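Long-range contact in MmeI (Methylophilus methylotrophus, PDB 5HR4), which is a Type IIL restriction-modification enzyme that probably methylates adenine in DNA at its exocyclic amino group, using S-adenosyl-L-methionine as donor: residues A[326-331]-A[477-482]. Numbering follows the deposited sequence.
Sequences KPLFLD and FILGNP. With SFG (sinefungin), chain H; nucleotides of chain B.
Helix 318-340 lies against strand 477-480, a central strand of the methyltransferase sheet, and the two short segments run at 125° to each other. The contact is mainly apolar. Its tight part is a pair of phenylalanines. The backbone brings CB of F329 to 3.4 Å from CE1 of F477, and the crowded first torsion of F329, with CG between backbone N and carbonyl carbon (chi1 51°), then swings its ring so that CD1 lies over one face of the F477 ring, towards the rim. The ring centroids are 4.8 Å apart and the planes incline at 47°. F359, on the neighbouring strand, meets both rings and completes an aromatic cluster.

L328 slides alongside F477 in the opposite sense, its CG 3.9 Å from CD1 of that ring. Two residues on, on the same face of the strand, L479 sends CD2 to the edge of the F329 ring, in its plane and 3.6 Å from CE1, while the same methyl also meets CD2 of L328. An alanine in place of F477 would remove the ring that F329 and L328 pack on, and would probably loosen the helix at this end of the strand.

The loose, solvent side is that of exposed K326 and partly exposed D331, which touch nothing of 477-482; NZ of K326 reaches the syn side of OD1 of D331, 2.6 Å away, in a salt bridge within the helix. Beyond G480 the chain leaves the helix. The main-chain O of N481 accepts a bond from NE of sinefungin, while its side-chain amide meets the chain B adenine, ND2 giving a bond to N1 and OD1 receiving a weak one from N6. With P482 following, this starts the NPPF motif (motif IV) of N6-adenine methyltransferases, just past the C-terminal end of a strand in the Rossmann-like sheet.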
ATOM      1  N   LYS A 326       2.948   2.566  18.045  1.00 27.61           N
ATOM      2  CA  LYS A 326       3.466   3.448  19.097  1.00 31.11           C
ATOM      3  C   LYS A 326       2.510   4.600  19.371  1.00 29.11           C
ATOM      4  O   LYS A 326       2.104   4.769  20.533  1.00 28.92           O
ATOM      5  CB  LYS A 326       4.872   3.962  18.756  1.00 28.73           C
ATOM      6  CG  LYS A 326       6.007   2.939  18.909  1.00 26.46           C
ATOM      7  CD  LYS A 326       7.294   3.450  18.232  1.00 25.56           C
ATOM      8  CE  LYS A 326       8.358   3.883  19.245  1.00 32.96           C
ATOM      9  NZ  LYS A 326       7.798   4.839  20.240  1.00 30.67           N
ATOM     10  N   PRO A 327       2.081   5.390  18.377  1.00 30.56           N
ATOM     11  CA  PRO A 327       1.043   6.394  18.652  1.00 26.94           C
ATOM     12  C   PRO A 327      -0.307   5.794  18.994  1.00 26.62           C
ATOM     13  O   PRO A 327      -1.052   6.404  19.765  1.00 29.75           O
ATOM     14  CB  PRO A 327       0.968   7.207  17.349  1.00 28.42           C
ATOM     15  CG  PRO A 327       2.131   6.771  16.529  1.00 30.14           C
ATOM     16  CD  PRO A 327       2.462   5.389  16.953  1.00 29.78           C
ATOM     17  N   LEU A 328      -0.671   4.635  18.447  1.00 29.23           N
ATOM     18  CA  LEU A 328      -2.024   4.136  18.686  1.00 29.55           C
ATOM     19  C   LEU A 328      -2.240   3.819  20.161  1.00 27.67           C
ATOM     20  O   LEU A 328      -3.227   4.261  20.762  1.00 30.08           O
ATOM     21  CB  LEU A 328      -2.318   2.906  17.823  1.00 30.09           C
ATOM     22  CG  LEU A 328      -3.808   2.507  17.744  1.00 29.78           C
ATOM     23  CD1 LEU A 328      -4.697   3.685  17.306  1.00 28.81           C
ATOM     24  CD2 LEU A 328      -4.038   1.283  16.842  1.00 26.43           C
ATOM     25  N   PHE A 329      -1.327   3.069  20.772  1.00 25.84           N
ATOM     26  CA  PHE A 329      -1.500   2.784  22.192  1.00 28.49           C
ATOM     27  C   PHE A 329      -0.183   2.686  22.949  1.00 30.99           C
ATOM     28  O   PHE A 329      -0.123   3.083  24.114  1.00 32.54           O
ATOM     29  CB  PHE A 329      -2.291   1.485  22.391  1.00 24.20           C
ATOM     30  CG  PHE A 329      -1.749   0.330  21.615  1.00 29.18           C
ATOM     31  CD1 PHE A 329      -2.209   0.062  20.337  1.00 27.90           C
ATOM     32  CD2 PHE A 329      -0.780  -0.492  22.156  1.00 31.20           C
ATOM     33  CE1 PHE A 329      -1.701  -0.995  19.606  1.00 28.10           C
ATOM     34  CE2 PHE A 329      -0.276  -1.554  21.441  1.00 28.44           C
ATOM     35  CZ  PHE A 329      -0.736  -1.802  20.152  1.00 28.59           C
ATOM     36  N   LEU A 330       0.868   2.171  22.298  1.00 29.66           N
ATOM     37  CA  LEU A 330       2.015   1.632  23.023  1.00 26.68           C
ATOM     38  C   LEU A 330       2.734   2.719  23.808  1.00 34.25           C
ATOM     39  O   LEU A 330       2.950   2.578  25.018  1.00 35.81           O
ATOM     40  CB  LEU A 330       2.967   0.925  22.054  1.00 27.80           C
ATOM     41  CG  LEU A 330       4.177   0.235  22.703  1.00 23.58           C
ATOM     42  CD1 LEU A 330       3.740  -0.653  23.823  1.00 29.06           C
ATOM     43  CD2 LEU A 330       5.022  -0.545  21.718  1.00 20.35           C
ATOM     44  N   ASP A 331       3.099   3.822  23.149  1.00 29.99           N
ATOM     45  CA  ASP A 331       3.782   4.890  23.867  1.00 27.27           C
ATOM     46  C   ASP A 331       2.989   5.323  25.098  1.00 33.26           C
ATOM     47  O   ASP A 331       3.567   5.523  26.176  1.00 35.79           O
ATOM     48  CB  ASP A 331       4.038   6.093  22.959  1.00 27.14           C
ATOM     49  CG  ASP A 331       5.121   5.831  21.903  1.00 33.91           C
ATOM     50  OD1 ASP A 331       5.897   4.857  22.075  1.00 35.82           O
ATOM     51  OD2 ASP A 331       5.204   6.607  20.904  1.00 31.29           O
ATOM     52  N   PHE A 477      -8.558  -1.841  20.146  1.00 31.24           N
ATOM     53  CA  PHE A 477      -7.862  -1.252  19.014  1.00 35.34           C
ATOM     54  C   PHE A 477      -8.124  -2.037  17.731  1.00 32.84           C
ATOM     55  O   PHE A 477      -8.209  -3.270  17.740  1.00 29.40           O
ATOM     56  CB  PHE A 477      -6.371  -1.154  19.301  1.00 25.67           C
ATOM     57  CG  PHE A 477      -6.077  -0.491  20.586  1.00 28.29           C
ATOM     58  CD1 PHE A 477      -5.922   0.886  20.653  1.00 32.61           C
ATOM     59  CD2 PHE A 477      -5.994  -1.228  21.752  1.00 31.46           C
ATOM     60  CE1 PHE A 477      -5.662   1.514  21.856  1.00 25.35           C
ATOM     61  CE2 PHE A 477      -5.750  -0.600  22.961  1.00 28.12           C
ATOM     62  CZ  PHE A 477      -5.576   0.770  23.005  1.00 25.99           C
ATOM     63  N   ILE A 478      -8.270  -1.295  16.636  1.00 30.37           N
ATOM     64  CA  ILE A 478      -8.382  -1.839  15.295  1.00 33.82           C
ATOM     65  C   ILE A 478      -7.171  -1.336  14.526  1.00 34.89           C
ATOM     66  O   ILE A 478      -7.007  -0.122  14.338  1.00 33.34           O
ATOM     67  CB  ILE A 478      -9.696  -1.421  14.617  1.00 39.01           C
ATOM     68  CG1 ILE A 478     -10.882  -2.105  15.288  1.00 36.24           C
ATOM     69  CG2 ILE A 478      -9.706  -1.782  13.147  1.00 34.13           C
ATOM     70  CD1 ILE A 478     -12.169  -1.662  14.713  1.00 35.97           C
ATOM     71  N   LEU A 479      -6.306  -2.258  14.108  1.00 34.80           N
ATOM     72  CA  LEU A 479      -5.118  -1.896  13.357  1.00 34.29           C
ATOM     73  C   LEU A 479      -4.861  -2.910  12.257  1.00 35.29           C
ATOM     74  O   LEU A 479      -5.225  -4.080  12.378  1.00 35.67           O
ATOM     75  CB  LEU A 479      -3.893  -1.808  14.261  1.00 33.87           C
ATOM     76  CG  LEU A 479      -3.689  -2.842  15.362  1.00 32.47           C
ATOM     77  CD1 LEU A 479      -3.088  -4.087  14.832  1.00 35.93           C
ATOM     78  CD2 LEU A 479      -2.742  -2.234  16.375  1.00 36.48           C
ATOM     79  N   GLY A 480      -4.210  -2.464  11.197  1.00 32.57           N
ATOM     80  CA  GLY A 480      -3.703  -3.400  10.219  1.00 30.04           C
ATOM     81  C   GLY A 480      -3.368  -2.716   8.915  1.00 32.12           C
ATOM     82  O   GLY A 480      -3.529  -1.509   8.754  1.00 32.14           O
ATOM     83  N   ASN A 481      -2.919  -3.542   7.966  1.00 35.61           N
ATOM     84  CA  ASN A 481      -2.449  -3.096   6.659  1.00 30.76           C
ATOM     85  C   ASN A 481      -3.289  -3.760   5.572  1.00 28.51           C
ATOM     86  O   ASN A 481      -2.859  -4.745   4.954  1.00 28.23           O
ATOM     87  CB  ASN A 481      -0.964  -3.404   6.479  1.00 26.97           C
ATOM     88  CG  ASN A 481      -0.450  -2.970   5.131  1.00 25.92           C
ATOM     89  OD1 ASN A 481      -1.023  -2.089   4.481  1.00 23.31           O
ATOM     90  ND2 ASN A 481       0.631  -3.589   4.691  1.00 25.92           N
ATOM     91  N   PRO A 482      -4.469  -3.218   5.286  1.00 27.72           N
ATOM     92  CA  PRO A 482      -5.391  -3.847   4.319  1.00 28.34           C
ATOM     93  C   PRO A 482      -4.891  -3.725   2.888  1.00 35.10           C
ATOM     94  O   PRO A 482      -4.096  -2.823   2.566  1.00 27.27           O
ATOM     95  CB  PRO A 482      -6.695  -3.054   4.512  1.00 31.49           C
ATOM     96  CG  PRO A 482      -6.523  -2.295   5.793  1.00 29.59           C
ATOM     97  CD  PRO A 482      -5.064  -2.044   5.940  1.00 27.20           C
TER
HETATM   98  N   SFG H1002      -0.371  -7.113   7.664  1.00 39.36           N
HETATM   99  CA  SFG H1002      -0.120  -8.443   7.149  1.00 41.66           C
HETATM  100  C   SFG H1002       1.301  -8.809   7.534  1.00 44.47           C
HETATM  101  O   SFG H1002       1.985  -7.974   8.166  1.00 45.42           O
HETATM  102  OXT SFG H1002       1.793  -9.924   7.238  1.00 43.95           O
HETATM  103  CB  SFG H1002      -0.275  -8.461   5.633  1.00 40.94           C
HETATM  104  CG  SFG H1002      -1.657  -7.923   5.296  1.00 38.68           C
HETATM  105  CD  SFG H1002      -1.667  -7.705   3.800  1.00 36.43           C
HETATM  106  NE  SFG H1002      -1.026  -6.427   3.558  1.00 35.96           N
HETATM  107  C5' SFG H1002      -3.093  -7.731   3.228  1.00 40.93           C
HETATM  108  C4' SFG H1002      -3.902  -9.028   3.569  1.00 40.18           C
HETATM  109  O4' SFG H1002      -5.168  -8.804   3.360  1.00 39.00           O
HETATM  110  C3' SFG H1002      -3.586 -10.224   2.653  1.00 45.25           C
HETATM  111  O3' SFG H1002      -2.994 -11.175   3.415  1.00 50.67           O
HETATM  112  C2' SFG H1002      -4.950 -10.699   2.072  1.00 42.99           C
HETATM  113  O2' SFG H1002      -5.071 -12.184   2.085  1.00 45.35           O
HETATM  114  C1' SFG H1002      -5.824 -10.197   2.884  1.00 38.60           C
HETATM  115  N9  SFG H1002      -7.050  -9.821   2.252  1.00 33.27           N
HETATM  116  C8  SFG H1002      -7.227  -9.281   1.049  1.00 37.02           C
HETATM  117  N7  SFG H1002      -8.531  -9.045   0.883  1.00 34.95           N
HETATM  118  C5  SFG H1002      -9.155  -9.435   1.994  1.00 38.51           C
HETATM  119  C6  SFG H1002     -10.486  -9.420   2.332  1.00 37.93           C
HETATM  120  N6  SFG H1002     -11.666  -8.976   1.630  1.00 32.91           N
HETATM  121  N1  SFG H1002     -10.895  -9.868   3.513  1.00 36.32           N
HETATM  122  C2  SFG H1002      -9.977 -10.342   4.389  1.00 32.87           C
HETATM  123  N3  SFG H1002      -8.660 -10.362   4.054  1.00 34.79           N
HETATM  124  C4  SFG H1002      -8.247  -9.905   2.850  1.00 35.93           C
ATOM    125  P    DA B   7      -2.003  -1.353  -8.230  1.00 30.69           P
ATOM    126  OP1  DA B   7      -1.883  -2.738  -8.767  1.00 25.69           O
ATOM    127  OP2  DA B   7      -3.279  -0.924  -7.608  1.00 25.65           O
ATOM    128  O5'  DA B   7      -0.774  -1.095  -7.264  1.00 30.66           O
ATOM    129  C5'  DA B   7      -0.873  -1.239  -5.906  1.00 24.13           C
ATOM    130  C4'  DA B   7       0.495  -1.582  -5.407  1.00 24.41           C
ATOM    131  O4'  DA B   7       0.481  -1.734  -3.990  1.00 24.74           O
ATOM    132  C3'  DA B   7       1.075  -2.863  -5.980  1.00 26.76           C
ATOM    133  O3'  DA B   7       2.423  -2.613  -6.282  1.00 27.28           O
ATOM    134  C2'  DA B   7       0.916  -3.867  -4.835  1.00 26.25           C
ATOM    135  C1'  DA B   7       1.042  -2.971  -3.616  1.00 27.04           C
ATOM    136  N9   DA B   7       0.274  -3.389  -2.450  1.00 28.76           N
ATOM    137  C8   DA B   7      -0.991  -3.875  -2.442  1.00 26.87           C
ATOM    138  N7   DA B   7      -1.462  -4.088  -1.250  1.00 28.44           N
ATOM    139  C5   DA B   7      -0.439  -3.685  -0.406  1.00 30.34           C
ATOM    140  C6   DA B   7      -0.316  -3.645   1.008  1.00 28.00           C
ATOM    141  N6   DA B   7      -1.273  -4.052   1.846  1.00 28.36           N
ATOM    142  N1   DA B   7       0.839  -3.183   1.525  1.00 28.37           N
ATOM    143  C2   DA B   7       1.795  -2.783   0.689  1.00 27.62           C
ATOM    144  N3   DA B   7       1.787  -2.764  -0.648  1.00 31.01           N
ATOM    145  C4   DA B   7       0.629  -3.235  -1.133  1.00 28.76           C
TER